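Local atomic coordinates of uncharacterized conserved protein YndB, AHSA1/START domain (Micromonospora chersina, PDB entry 6V04), a protein that is of unknown function but, as a START/Bet v1-like protein encoded in the dynemicin biosynthetic locus, probably takes part in making dynemicin. Residues 14-19 / 125-130; 37-42 / 140-145; 62-67 / 81-86; 75-80 / 92-97. All coordinates share one frame; numbering follows the deposited sequence.

The four contacts lie in one START/Bet v1-like unit. Contacts 3 and 4 lie within the first of two antiparallel sheets, as neighbouring hairpins that share strand 76-83; contact 1 packs helix 116-139 on the edge strand of that sheet, and contact 2 joins a short helix to the loop after helix 116-139. Aromatic rings join them inside: Trp126 CH2 of contact 1 lies 3.4 Å from Trp94 NE1 of contact 4, and Trp126 CZ2 lies 3.4 Å from Trp81 CZ2 of contact 3. Phe41 of contact 2 touches both Trp81 and Trp94. Gln149, a residue seen to bind magnesium, has its side chain about 10 Å from that of Asp62 in contact 3.

Contact 1: 14-19 / 125-130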
loop_
_atom_site.group_PDB
_atom_site.type_symbol
_atom_site.label_atom_id
_atom_site.label_comp_id
_atom_site.label_asym_id
_atom_site.label_seq_id
_atom_site.Cartn_x
_atom_site.Cartn_y
_atom_site.Cartn_z
ATOM N N VAL A 14 5.662 10.119 10.930
ATOM C CA VAL A 14 5.317 8.962 11.738
ATOM C C VAL A 14 6.586 8.415 12.369
ATOM O O VAL A 14 7.598 8.228 11.686
ATOM C CB VAL A 14 4.614 7.898 10.881
ATOM C CG1 VAL A 14 4.466 6.622 11.669
ATOM C CG2 VAL A 14 3.264 8.427 10.430
ATOM N N ARG A 15 6.542 8.189 13.679
ATOM C CA ARG A 15 7.667 7.649 14.434
ATOM C C ARG A 15 7.162 6.474 15.254
ATOM O O ARG A 15 6.219 6.624 16.038
ATOM C CB ARG A 15 8.281 8.702 15.356
ATOM C CG ARG A 15 8.949 9.826 14.641
ATOM C CD ARG A 15 8.930 11.085 15.500
ATOM N NE ARG A 15 7.821 11.944 15.097
ATOM C CZ ARG A 15 7.071 12.666 15.922
ATOM N NH1 ARG A 15 7.285 12.645 17.233
ATOM N NH2 ARG A 15 6.090 13.405 15.424
ATOM N N VAL A 16 7.768 5.306 15.055
ATOM C CA VAL A 16 7.395 4.085 15.759
ATOM C C VAL A 16 8.672 3.440 16.278
ATOM O O VAL A 16 9.734 3.539 15.657
ATOM C CB VAL A 16 6.606 3.116 14.845
ATOM C CG1 VAL A 16 6.594 1.711 15.415
ATOM C CG2 VAL A 16 5.183 3.620 14.657
ATOM N N MET A 17 8.572 2.795 17.439
ATOM C CA MET A 17 9.711 2.138 18.058
ATOM C C MET A 17 9.299 0.758 18.550
ATOM O O MET A 17 8.134 0.520 18.881
ATOM C CB MET A 17 10.278 2.950 19.250
ATOM C CG MET A 17 10.884 4.297 18.897
ATOM S SD MET A 17 9.672 5.624 18.718
ATOM C CE MET A 17 10.685 7.061 19.074
ATOM N N VAL A 18 10.266 -0.153 18.587
ATOM C CA VAL A 18 10.106 -1.423 19.285
ATOM C C VAL A 18 11.413 -1.736 20.002
ATOM O O VAL A 18 12.501 -1.478 19.477
ATOM C CB VAL A 18 9.694 -2.566 18.328
ATOM C CG1 VAL A 18 10.787 -2.855 17.302
ATOM C CG2 VAL A 18 9.340 -3.823 19.117
ATOM N N SER A 19 11.298 -2.260 21.216
ATOM C CA SER A 19 12.432 -2.744 21.988
ATOM C C SER A 19 12.366 -4.262 22.029
ATOM O O SER A 19 11.316 -4.826 22.346
ATOM C CB SER A 19 12.418 -2.172 23.405
ATOM O OG SER A 19 13.409 -2.790 24.204
ATOM N N GLY A 125 0.258 0.684 10.499
ATOM C CA GLY A 125 1.005 -0.194 9.612
ATOM C C GLY A 125 2.410 -0.466 10.100
ATOM O O GLY A 125 2.877 -1.608 10.088
ATOM N N TRP A 126 3.105 0.582 10.549
ATOM C CA TRP A 126 4.456 0.384 11.065
ATOM C C TRP A 126 4.457 -0.344 12.403
ATOM O O TRP A 126 5.390 -1.105 12.685
ATOM C CB TRP A 126 5.174 1.732 11.188
ATOM C CG TRP A 126 5.761 2.205 9.886
ATOM C CD1 TRP A 126 5.429 3.327 9.189
ATOM C CD2 TRP A 126 6.784 1.555 9.132
ATOM N NE1 TRP A 126 6.178 3.414 8.046
ATOM C CE2 TRP A 126 7.021 2.338 7.986
ATOM C CE3 TRP A 126 7.519 0.389 9.313
ATOM C CZ2 TRP A 126 7.963 1.986 7.033
ATOM C CZ3 TRP A 126 8.458 0.048 8.365
ATOM C CH2 TRP A 126 8.669 0.845 7.240
ATOM N N LEU A 127 3.427 -0.149 13.234
ATOM C CA LEU A 127 3.352 -0.913 14.475
ATOM C C LEU A 127 3.165 -2.395 14.184
ATOM O O LEU A 127 3.698 -3.250 14.901
ATOM C CB LEU A 127 2.213 -0.394 15.354
ATOM C CG LEU A 127 2.493 0.920 16.092
ATOM C CD1 LEU A 127 1.234 1.384 16.806
ATOM C CD2 LEU A 127 3.631 0.744 17.081
ATOM N N ASP A 128 2.395 -2.714 13.138
ATOM C CA ASP A 128 2.236 -4.097 12.702
ATOM C C ASP A 128 3.573 -4.678 12.254
ATOM O O ASP A 128 3.957 -5.779 12.662
ATOM C CB ASP A 128 1.182 -4.125 11.588
ATOM C CG ASP A 128 1.067 -5.465 10.904
ATOM O OD1 ASP A 128 1.934 -5.780 10.071
ATOM O OD2 ASP A 128 0.087 -6.183 11.186
ATOM N N PHE A 129 4.323 -3.928 11.449
ATOM C CA PHE A 129 5.587 -4.452 10.949
ATOM C C PHE A 129 6.593 -4.665 12.078
ATOM O O PHE A 129 7.265 -5.700 12.119
ATOM C CB PHE A 129 6.155 -3.514 9.884
ATOM C CG PHE A 129 5.562 -3.711 8.508
ATOM C CD1 PHE A 129 5.373 -4.989 7.976
ATOM C CD2 PHE A 129 5.203 -2.619 7.745
ATOM C CE1 PHE A 129 4.849 -5.157 6.715
ATOM C CE2 PHE A 129 4.674 -2.786 6.476
ATOM C CZ PHE A 129 4.498 -4.060 5.965
ATOM N N VAL A 130 6.724 -3.712 13.010
ATOM C CA VAL A 130 7.700 -3.938 14.074
ATOM C C VAL A 130 7.208 -5.025 15.025
ATOM O O VAL A 130 8.014 -5.746 15.622
ATOM C CB VAL A 130 8.067 -2.635 14.819
ATOM C CG1 VAL A 130 8.624 -1.623 13.831
ATOM C CG2 VAL A 130 6.894 -2.041 15.603
#
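Val130 N donates to Trp126 O over 2.9 Å, the ordinary bond of a helical turn, and so spaces Trp126 and Val130 to lean together on Val16 of strand 14-19. Across the interface itself the contact is apolar. Val16 CG1 is anti to the backbone N (chi1 162°), and in that position the methyl meets Leu127 CD2 at 3.5 Å and also reaches Val130 CG2, 3.8 Å away. The other methyl, Val16 CG2, rests on Trp126 CB at 3.9 Å rather than on the indole. Val18 and Val130 pass antiparallel, with Val18 CG1 3.7 Å from Val130 CB. At the start of the strand, Val14 CG1 approaches Trp126 CD1 obliquely at 4.2 Å. The segment axes run only 20° from parallel and pass 8.5 Å apart, and Val14, Val16 and Val18 all point at the helix, meeting Trp126, Leu127 and Val130. Trp126 NE1 is hydrogen-bonded to Asp109. That residue lies on strand 103-110, the partner of strand 14-20, so helix 116-139 packs against the outermost strand and reaches its neighbour through Trp126.

Contact 2: 37-42 / 140-145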
loop_
_atom_site.group_PDB
_atom_site.type_symbol
_atom_site.label_atom_id
_atom_site.label_comp_id
_atom_site.label_asym_id
_atom_site.label_seq_id
_atom_site.Cartn_x
_atom_site.Cartn_y
_atom_site.Cartn_z
ATOM N N VAL A 37 14.579 -10.949 6.160
ATOM C CA VAL A 37 13.559 -9.926 5.943
ATOM C C VAL A 37 12.272 -10.548 5.419
ATOM O O VAL A 37 11.167 -10.100 5.758
ATOM C CB VAL A 37 14.097 -8.835 4.990
ATOM C CG1 VAL A 37 13.010 -7.830 4.602
ATOM C CG2 VAL A 37 15.270 -8.107 5.632
ATOM N N ALA A 38 12.392 -11.588 4.591
ATOM C CA ALA A 38 11.220 -12.264 4.047
ATOM C C ALA A 38 10.458 -13.063 5.092
ATOM O O ALA A 38 9.346 -13.519 4.807
ATOM C CB ALA A 38 11.655 -13.168 2.897
ATOM N N GLN A 39 11.017 -13.255 6.286
ATOM C CA GLN A 39 10.305 -14.000 7.316
ATOM C C GLN A 39 9.346 -13.137 8.119
ATOM O O GLN A 39 8.480 -13.684 8.805
ATOM C CB GLN A 39 11.293 -14.676 8.270
ATOM C CG GLN A 39 12.320 -15.557 7.577
ATOM C CD GLN A 39 11.689 -16.618 6.725
ATOM O OE1 GLN A 39 12.003 -16.754 5.540
ATOM N NE2 GLN A 39 10.790 -17.386 7.321
ATOM N N TRP A 40 9.484 -11.796 8.074
ATOM C CA TRP A 40 8.605 -10.923 8.845
ATOM C C TRP A 40 8.089 -9.715 8.081
ATOM O O TRP A 40 7.014 -9.213 8.431
ATOM C CB TRP A 40 9.330 -10.437 10.125
ATOM C CG TRP A 40 10.524 -9.571 9.839
ATOM C CD1 TRP A 40 11.791 -9.997 9.560
ATOM C CD2 TRP A 40 10.556 -8.141 9.777
ATOM N NE1 TRP A 40 12.610 -8.916 9.333
ATOM C CE2 TRP A 40 11.874 -7.767 9.451
ATOM C CE3 TRP A 40 9.600 -7.140 9.962
ATOM C CZ2 TRP A 40 12.260 -6.424 9.322
ATOM C CZ3 TRP A 40 9.994 -5.801 9.828
ATOM C CH2 TRP A 40 11.300 -5.471 9.490
ATOM N N PHE A 41 8.796 -9.225 7.058
ATOM C CA PHE A 41 8.457 -7.974 6.388
ATOM C C PHE A 41 7.932 -8.219 4.979
ATOM O O PHE A 41 6.755 -7.971 4.705
ATOM C CB PHE A 41 9.690 -7.062 6.371
ATOM C CG PHE A 41 9.441 -5.692 5.782
ATOM C CD1 PHE A 41 8.494 -4.854 6.329
ATOM C CD2 PHE A 41 10.202 -5.233 4.713
ATOM C CE1 PHE A 41 8.282 -3.578 5.797
ATOM C CE2 PHE A 41 9.997 -3.965 4.182
ATOM C CZ PHE A 41 9.028 -3.153 4.714
ATOM N N GLY A 42 8.783 -8.666 4.069
ATOM C CA GLY A 42 8.401 -8.823 2.680
ATOM C C GLY A 42 9.594 -9.315 1.900
ATOM O O GLY A 42 10.681 -9.520 2.447
ATOM N N GLY A 140 11.766 -17.402 15.947
ATOM C CA GLY A 140 12.427 -17.911 14.769
ATOM C C GLY A 140 11.485 -18.366 13.677
ATOM O O GLY A 140 11.954 -18.781 12.608
ATOM N N LYS A 141 10.183 -18.308 13.911
ATOM C CA LYS A 141 9.183 -18.733 12.941
ATOM C C LYS A 141 8.772 -17.550 12.085
ATOM O O LYS A 141 8.887 -16.398 12.507
ATOM C CB LYS A 141 7.959 -19.299 13.655
ATOM C CG LYS A 141 8.232 -20.476 14.576
ATOM C CD LYS A 141 8.535 -21.727 13.785
ATOM C CE LYS A 141 8.755 -22.936 14.692
ATOM N NZ LYS A 141 7.524 -23.318 15.447
ATOM N N PRO A 142 8.285 -17.783 10.870
ATOM C CA PRO A 142 7.804 -16.655 10.075
ATOM C C PRO A 142 6.609 -15.986 10.732
ATOM O O PRO A 142 5.737 -16.635 11.314
ATOM C CB PRO A 142 7.441 -17.280 8.726
ATOM C CG PRO A 142 7.321 -18.724 8.976
ATOM C CD PRO A 142 8.248 -19.043 10.114
ATOM N N SER A 143 6.587 -14.665 10.640
ATOM C CA SER A 143 5.515 -13.854 11.189
ATOM C C SER A 143 4.868 -12.973 10.132
ATOM O O SER A 143 4.079 -12.093 10.479
ATOM C CB SER A 143 6.070 -12.993 12.322
ATOM O OG SER A 143 7.091 -12.187 11.775
ATOM N N ARG A 144 5.175 -13.194 8.852
ATOM C CA ARG A 144 4.566 -12.458 7.748
ATOM C C ARG A 144 3.050 -12.591 7.755
ATOM O O ARG A 144 2.511 -13.663 8.051
ATOM C CB ARG A 144 5.043 -13.015 6.402
ATOM C CG ARG A 144 6.508 -12.871 6.078
ATOM C CD ARG A 144 6.809 -11.567 5.357
ATOM N NE ARG A 144 6.080 -11.401 4.093
ATOM C CZ ARG A 144 6.490 -11.857 2.912
ATOM N NH1 ARG A 144 7.631 -12.526 2.801
ATOM N NH2 ARG A 144 5.748 -11.636 1.833
ATOM N N TYR A 145 2.356 -11.554 7.296
ATOM C CA TYR A 145 0.975 -11.792 6.882
ATOM C C TYR A 145 0.964 -12.351 5.469
ATOM O O TYR A 145 1.916 -12.163 4.703
ATOM C CB TYR A 145 0.124 -10.528 6.955
ATOM C CG TYR A 145 0.521 -9.364 6.071
ATOM C CD1 TYR A 145 0.129 -9.285 4.737
ATOM C CD2 TYR A 145 1.215 -8.295 6.600
ATOM C CE1 TYR A 145 0.478 -8.187 3.944
ATOM C CE2 TYR A 145 1.557 -7.202 5.832
ATOM C CZ TYR A 145 1.189 -7.138 4.512
ATOM O OH TYR A 145 1.547 -6.004 3.787
HETATM O O HOH W 1 4.200 -9.469 6.163
#
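Arg144 lays one face of its guanidinium over Gly42, whose CA sits 3.6 Å above the plane at the centre of the group, and turns its edge to Ala38. There NH1 of Arg144 donates to Ala38 O over 2.8 Å at a fairly straight 161°, with the oxygen close to the guanidinium plane. A bend at chi2 (-90°) brings Arg144 CD to 3.5 Å from Phe41 N, and a further bend at chi3 turns NE toward Phe41 O and Gly42. NH2 continues to a weak bond with Phe58 O. The Pro142 ring runs alongside the Gln39 chain, while Gln39 O takes Ser143 N at 2.8 Å, almost along the C=O axis, and a weak bond from Arg144 N. Trp40 turns its indole away, NE1 going to Ala30 O, and offers CB to Ser143 OG at 3.3 Å; that hydroxyl is bonded to Arg132 O. Water 1 accepts from Tyr145 N and donates weakly to Phe41 O. The carbonyls of Ala38 and Gln39 thus find donors in the loop that leaves the long helix. It meets the second of two short helices between the first two strands; those helices and the long helix on the sheet are features of the START/Bet v1-like fold.

Contact 3: 62-67 / 81-86; sequences DFFDIE and WSFLGV
Phe64, Asp65 and Ile66 pair antiparallel with Phe83, Ser82 and Trp81, the central hydrogen-bonded pair Asp65-Ser82 flanked by two non-hydrogen-bonded pairs. This is the open end of the beta hairpin formed by strands 63-72 and 76-83 in the START/Bet v1-like sheet. Its last rung, Leu84 N to Phe63 O at 2.8 Å, falls where the second strand enters a type II turn from Ser82 to Gly85, and Ser82 O is gripped from opposite faces of its plane by Asp65 N and Gly85 N.

On the Phe64 side of the sheet, three aromatic residues cluster. The Phe64 ring lies face to face with the six-membered ring of Trp81, centroids 3.6 Å apart and planes at 12°, while Phe83 CD1 stands 3.4 Å above the opposite face of the Phe64 ring, toward its rim. The Phe83 ring is oblique to Phe64, at 46°. Ile66 CG1 meets the indole at its edge. An alanine in place of Trp81 would remove the indole and would probably leave Phe64 without the stack on one face, able to tilt into the gap opened beside Phe41 and Trp126.

The Phe63 ring instead covers the turn, its centroid 3.8 Å from Leu84 CA in a CH-pi contact over the face. Asp62 sets OD2 at the edge of the Phe83 ring, 3.7 Å from CZ, while its carboxylate forms salt bridges with Arg148 and Arg259. Gly85, with positive phi, lies with its CA 3.3 Å from Asp65 OD2, and water 2 joins the two residues, donating to Asp65 OD2 at 2.7 Å and to Gly85 O.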
loop_
_atom_site.group_PDB
_atom_site.type_symbol
_atom_site.label_atom_id
_atom_site.label_comp_id
_atom_site.label_asym_id
_atom_site.label_seq_id
_atom_site.Cartn_x
_atom_site.Cartn_y
_atom_site.Cartn_z
ATOM N N ASP A 62 0.691 -5.789 -3.303
ATOM C CA ASP A 62 1.306 -4.583 -2.757
ATOM C C ASP A 62 2.828 -4.662 -2.842
ATOM O O ASP A 62 3.434 -5.732 -2.704
ATOM C CB ASP A 62 0.899 -4.374 -1.298
ATOM C CG ASP A 62 -0.535 -3.889 -1.129
ATOM O OD1 ASP A 62 -1.263 -3.686 -2.124
ATOM O OD2 ASP A 62 -0.913 -3.718 0.047
ATOM N N PHE A 63 3.450 -3.503 -3.042
ATOM C CA PHE A 63 4.900 -3.417 -3.125
ATOM C C PHE A 63 5.283 -1.953 -2.947
ATOM O O PHE A 63 4.440 -1.067 -3.089
ATOM C CB PHE A 63 5.430 -3.945 -4.453
ATOM C CG PHE A 63 5.037 -3.129 -5.649
ATOM C CD1 PHE A 63 3.814 -3.322 -6.265
ATOM C CD2 PHE A 63 5.917 -2.196 -6.190
ATOM C CE1 PHE A 63 3.463 -2.590 -7.386
ATOM C CE2 PHE A 63 5.567 -1.467 -7.309
ATOM C CZ PHE A 63 4.338 -1.668 -7.908
ATOM N N PHE A 64 6.565 -1.717 -2.647
ATOM C CA PHE A 64 7.177 -0.389 -2.700
ATOM C C PHE A 64 8.392 -0.450 -3.612
ATOM O O PHE A 64 9.187 -1.400 -3.540
ATOM C CB PHE A 64 7.685 0.125 -1.340
ATOM C CG PHE A 64 6.628 0.443 -0.328
ATOM C CD1 PHE A 64 6.178 -0.533 0.534
ATOM C CD2 PHE A 64 6.161 1.747 -0.166
ATOM C CE1 PHE A 64 5.241 -0.255 1.494
ATOM C CE2 PHE A 64 5.228 2.034 0.800
ATOM C CZ PHE A 64 4.770 1.042 1.639
ATOM N N ASP A 65 8.548 0.567 -4.458
ATOM C CA ASP A 65 9.818 0.821 -5.128
ATOM C C ASP A 65 10.709 1.640 -4.198
ATOM O O ASP A 65 10.261 2.644 -3.643
ATOM C CB ASP A 65 9.600 1.578 -6.438
ATOM C CG ASP A 65 8.970 0.726 -7.527
ATOM O OD1 ASP A 65 9.112 -0.508 -7.488
ATOM O OD2 ASP A 65 8.341 1.315 -8.436
ATOM N N ILE A 66 11.972 1.231 -4.049
ATOM C CA ILE A 66 12.873 1.782 -3.038
ATOM C C ILE A 66 14.135 2.332 -3.696
ATOM O O ILE A 66 14.716 1.703 -4.586
ATOM C CB ILE A 66 13.264 0.712 -1.997
ATOM C CG1 ILE A 66 12.013 0.131 -1.330
ATOM C CG2 ILE A 66 14.228 1.310 -0.959
ATOM C CD1 ILE A 66 12.288 -1.077 -0.453
ATOM N N GLU A 67 14.587 3.485 -3.211
ATOM C CA GLU A 67 15.909 4.020 -3.521
ATOM C C GLU A 67 16.649 4.187 -2.201
ATOM O O GLU A 67 16.167 4.889 -1.308
ATOM C CB GLU A 67 15.817 5.361 -4.255
ATOM C CG GLU A 67 15.196 5.278 -5.635
ATOM C CD GLU A 67 16.163 4.758 -6.681
ATOM O OE1 GLU A 67 17.340 4.514 -6.339
ATOM O OE2 GLU A 67 15.746 4.599 -7.848
ATOM N N TRP A 81 10.938 5.634 -0.582
ATOM C CA TRP A 81 10.155 4.658 -1.322
ATOM C C TRP A 81 8.825 5.239 -1.778
ATOM O O TRP A 81 8.382 6.300 -1.330
ATOM C CB TRP A 81 9.989 3.375 -0.503
ATOM C CG TRP A 81 9.080 3.353 0.701
ATOM C CD1 TRP A 81 8.203 4.297 1.128
ATOM C CD2 TRP A 81 8.968 2.260 1.619
ATOM N NE1 TRP A 81 7.563 3.873 2.270
ATOM C CE2 TRP A 81 8.010 2.616 2.582
ATOM C CE3 TRP A 81 9.586 1.008 1.706
ATOM C CZ2 TRP A 81 7.650 1.763 3.630
ATOM C CZ3 TRP A 81 9.232 0.164 2.748
ATOM C CH2 TRP A 81 8.271 0.537 3.687
ATOM N N SER A 82 8.197 4.503 -2.703
ATOM C CA SER A 82 6.967 4.905 -3.371
ATOM C C SER A 82 6.026 3.710 -3.389
ATOM O O SER A 82 6.343 2.686 -4.009
ATOM C CB SER A 82 7.255 5.376 -4.799
ATOM O OG SER A 82 6.062 5.569 -5.537
ATOM N N PHE A 83 4.874 3.843 -2.727
ATOM C CA PHE A 83 3.939 2.721 -2.631
ATOM C C PHE A 83 3.309 2.434 -3.985
ATOM O O PHE A 83 2.780 3.325 -4.654
ATOM C CB PHE A 83 2.859 3.007 -1.595
ATOM C CG PHE A 83 1.971 1.835 -1.293
ATOM C CD1 PHE A 83 2.508 0.603 -0.983
ATOM C CD2 PHE A 83 0.602 1.993 -1.274
ATOM C CE1 PHE A 83 1.675 -0.470 -0.702
ATOM C CE2 PHE A 83 -0.220 0.919 -0.996
ATOM C CZ PHE A 83 0.314 -0.281 -0.684
ATOM N N LEU A 84 3.348 1.166 -4.374
ATOM C CA LEU A 84 2.839 0.686 -5.659
ATOM C C LEU A 84 3.539 1.354 -6.834
ATOM O O LEU A 84 3.045 1.306 -7.969
ATOM C CB LEU A 84 1.316 0.873 -5.769
ATOM C CG LEU A 84 0.494 0.293 -4.625
ATOM C CD1 LEU A 84 -0.968 0.709 -4.804
ATOM C CD2 LEU A 84 0.632 -1.204 -4.554
ATOM N N GLY A 85 4.691 1.989 -6.582
ATOM C CA GLY A 85 5.411 2.693 -7.613
ATOM C C GLY A 85 4.800 4.007 -8.045
ATOM O O GLY A 85 5.392 4.694 -8.880
ATOM N N VAL A 86 3.649 4.381 -7.495
ATOM C CA VAL A 86 2.956 5.595 -7.902
ATOM C C VAL A 86 2.762 6.574 -6.761
ATOM O O VAL A 86 2.504 7.756 -7.025
ATOM C CB VAL A 86 1.592 5.262 -8.544
ATOM C CG1 VAL A 86 1.792 4.308 -9.682
ATOM C CG2 VAL A 86 0.614 4.682 -7.516
HETATM O O HOH W 2 8.523 3.921 -8.953
#

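Contact 4: 75-80 / 92-97; sequences DRLLFR and VGWTLT
The beta hairpin of strands 76-83 and 90-98 is held here by two hydrogen-bonded pairs, Leu77 with Trp94 and Phe79 with Val92, and by a nearly straight bond of 2.8 Å from Leu96 N to Asp75 O. Asp75 and Arg76 together form a classic beta bulge against strand 63-72. On one face of the sheet, the Phe79 ring presents its edge to the face of Trp94, planes at 85°, with Phe79 CZ 3.9 Å from Trp94 CE2. Val92 CB covers a face of the Phe79 ring, and Leu77 CD1 touches Trp94 CE3 at 3.6 Å. Trp94 also meets Trp126 and Phe41. On the other face, Thr95 CG2 sits 4.0 Å above the centre of the Arg76 guanidinium. Arg76 grips a single oxygen side-on: NE reaches Asp75 OD1 at 2.8 Å from above the carboxylate plane, and NH2 uses the syn lone pair. Water 3 donates to the same OD1 and to Leu96 O. A leucine in place of Arg76 would probably leave Asp75 OD1 without its charged mate, though with water 3 still on it, and the carboxylate freer to turn. Backbone bonds and apolar ring contacts thus join the strands, while the ion pair is local and reaches 92-97 through water 3 and Thr95 CG2.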
loop_
_atom_site.group_PDB
_atom_site.type_symbol
_atom_site.label_atom_id
_atom_site.label_comp_id
_atom_site.label_asym_id
_atom_site.label_seq_id
_atom_site.Cartn_x
_atom_site.Cartn_y
_atom_site.Cartn_z
ATOM N N ASP A 75 23.730 0.002 12.470
ATOM C CA ASP A 75 23.375 1.357 12.865
ATOM C C ASP A 75 22.051 1.775 12.235
ATOM O O ASP A 75 21.046 1.919 12.943
ATOM C CB ASP A 75 24.509 2.307 12.481
ATOM C CG ASP A 75 24.244 3.738 12.886
ATOM O OD1 ASP A 75 23.112 4.059 13.297
ATOM O OD2 ASP A 75 25.188 4.545 12.797
ATOM N N ARG A 76 22.011 1.979 10.921
ATOM C CA ARG A 76 20.752 2.441 10.353
ATOM C C ARG A 76 20.692 2.223 8.848
ATOM O O ARG A 76 21.707 2.038 8.169
ATOM C CB ARG A 76 20.520 3.916 10.671
ATOM C CG ARG A 76 21.388 4.841 9.873
ATOM C CD ARG A 76 21.366 6.227 10.491
ATOM N NE ARG A 76 22.039 6.210 11.780
ATOM C CZ ARG A 76 22.027 7.217 12.643
ATOM N NH1 ARG A 76 21.361 8.325 12.360
ATOM N NH2 ARG A 76 22.676 7.105 13.791
ATOM N N LEU A 77 19.455 2.207 8.359
ATOM C CA LEU A 77 19.125 2.202 6.946
ATOM C C LEU A 77 18.326 3.460 6.654
ATOM O O LEU A 77 17.340 3.729 7.342
ATOM C CB LEU A 77 18.281 0.974 6.586
ATOM C CG LEU A 77 18.930 -0.385 6.816
ATOM C CD1 LEU A 77 17.865 -1.469 6.880
ATOM C CD2 LEU A 77 19.905 -0.671 5.700
ATOM N N LEU A 78 18.742 4.218 5.644
ATOM C CA LEU A 78 18.023 5.404 5.201
ATOM C C LEU A 78 17.674 5.224 3.735
ATOM O O LEU A 78 18.570 5.024 2.906
ATOM C CB LEU A 78 18.864 6.663 5.394
ATOM C CG LEU A 78 19.336 6.841 6.829
ATOM C CD1 LEU A 78 20.261 8.040 6.926
ATOM C CD2 LEU A 78 18.159 7.019 7.751
ATOM N N PHE A 79 16.391 5.343 3.418
ATOM C CA PHE A 79 15.924 5.105 2.062
ATOM C C PHE A 79 14.645 5.882 1.800
ATOM O O PHE A 79 14.006 6.416 2.709
ATOM C CB PHE A 79 15.727 3.598 1.799
ATOM C CG PHE A 79 14.834 2.891 2.795
ATOM C CD1 PHE A 79 15.354 2.367 3.968
ATOM C CD2 PHE A 79 13.490 2.708 2.537
ATOM C CE1 PHE A 79 14.536 1.703 4.871
ATOM C CE2 PHE A 79 12.673 2.047 3.444
ATOM C CZ PHE A 79 13.199 1.545 4.605
ATOM N N ARG A 80 14.307 5.968 0.520
ATOM C CA ARG A 80 13.089 6.597 0.042
ATOM C C ARG A 80 12.262 5.545 -0.682
ATOM O O ARG A 80 12.814 4.645 -1.321
ATOM C CB ARG A 80 13.425 7.754 -0.892
ATOM C CG ARG A 80 14.065 8.922 -0.169
ATOM C CD ARG A 80 14.748 9.855 -1.134
ATOM N NE ARG A 80 15.984 9.283 -1.666
ATOM C CZ ARG A 80 16.189 8.934 -2.934
ATOM N NH1 ARG A 80 15.243 9.090 -3.854
ATOM N NH2 ARG A 80 17.371 8.445 -3.288
ATOM N N VAL A 92 12.248 7.282 4.681
ATOM C CA VAL A 92 12.128 6.253 5.705
ATOM C C VAL A 92 13.488 6.038 6.353
ATOM O O VAL A 92 14.518 6.008 5.671
ATOM C CB VAL A 92 11.565 4.933 5.128
ATOM C CG1 VAL A 92 11.365 3.897 6.222
ATOM C CG2 VAL A 92 10.231 5.197 4.408
ATOM N N GLY A 93 13.491 5.904 7.675
ATOM C CA GLY A 93 14.707 5.552 8.385
ATOM C C GLY A 93 14.467 4.427 9.367
ATOM O O GLY A 93 13.452 4.428 10.068
ATOM N N TRP A 94 15.361 3.433 9.391
ATOM C CA TRP A 94 15.354 2.370 10.389
ATOM C C TRP A 94 16.656 2.495 11.161
ATOM O O TRP A 94 17.732 2.298 10.592
ATOM C CB TRP A 94 15.256 0.986 9.746
ATOM C CG TRP A 94 13.985 0.656 9.044
ATOM C CD1 TRP A 94 12.854 1.415 8.953
ATOM C CD2 TRP A 94 13.719 -0.555 8.326
ATOM N NE1 TRP A 94 11.896 0.738 8.219
ATOM C CE2 TRP A 94 12.412 -0.465 7.823
ATOM C CE3 TRP A 94 14.471 -1.710 8.060
ATOM C CZ2 TRP A 94 11.834 -1.480 7.065
ATOM C CZ3 TRP A 94 13.892 -2.717 7.309
ATOM C CH2 TRP A 94 12.588 -2.593 6.823
ATOM N N THR A 95 16.569 2.842 12.444
ATOM C CA THR A 95 17.744 3.155 13.247
ATOM C C THR A 95 17.782 2.253 14.470
ATOM O O THR A 95 16.780 2.127 15.182
ATOM C CB THR A 95 17.739 4.627 13.663
ATOM O OG1 THR A 95 17.564 5.438 12.493
ATOM C CG2 THR A 95 19.040 5.008 14.384
ATOM N N LEU A 96 18.932 1.623 14.701
ATOM C CA LEU A 96 19.125 0.722 15.828
ATOM C C LEU A 96 19.930 1.409 16.915
ATOM O O LEU A 96 20.979 2.000 16.639
ATOM C CB LEU A 96 19.868 -0.541 15.414
ATOM C CG LEU A 96 19.141 -1.440 14.426
ATOM C CD1 LEU A 96 19.926 -2.718 14.251
ATOM C CD2 LEU A 96 17.714 -1.719 14.882
ATOM N N THR A 97 19.463 1.283 18.150
ATOM C CA THR A 97 20.219 1.717 19.313
ATOM C C THR A 97 20.308 0.556 20.289
ATOM O O THR A 97 19.287 -0.042 20.649
ATOM C CB THR A 97 19.578 2.942 19.967
ATOM O OG1 THR A 97 18.251 2.636 20.400
ATOM C CG2 THR A 97 19.507 4.086 18.972
HETATM O O HOH W 3 22.182 4.100 15.794
#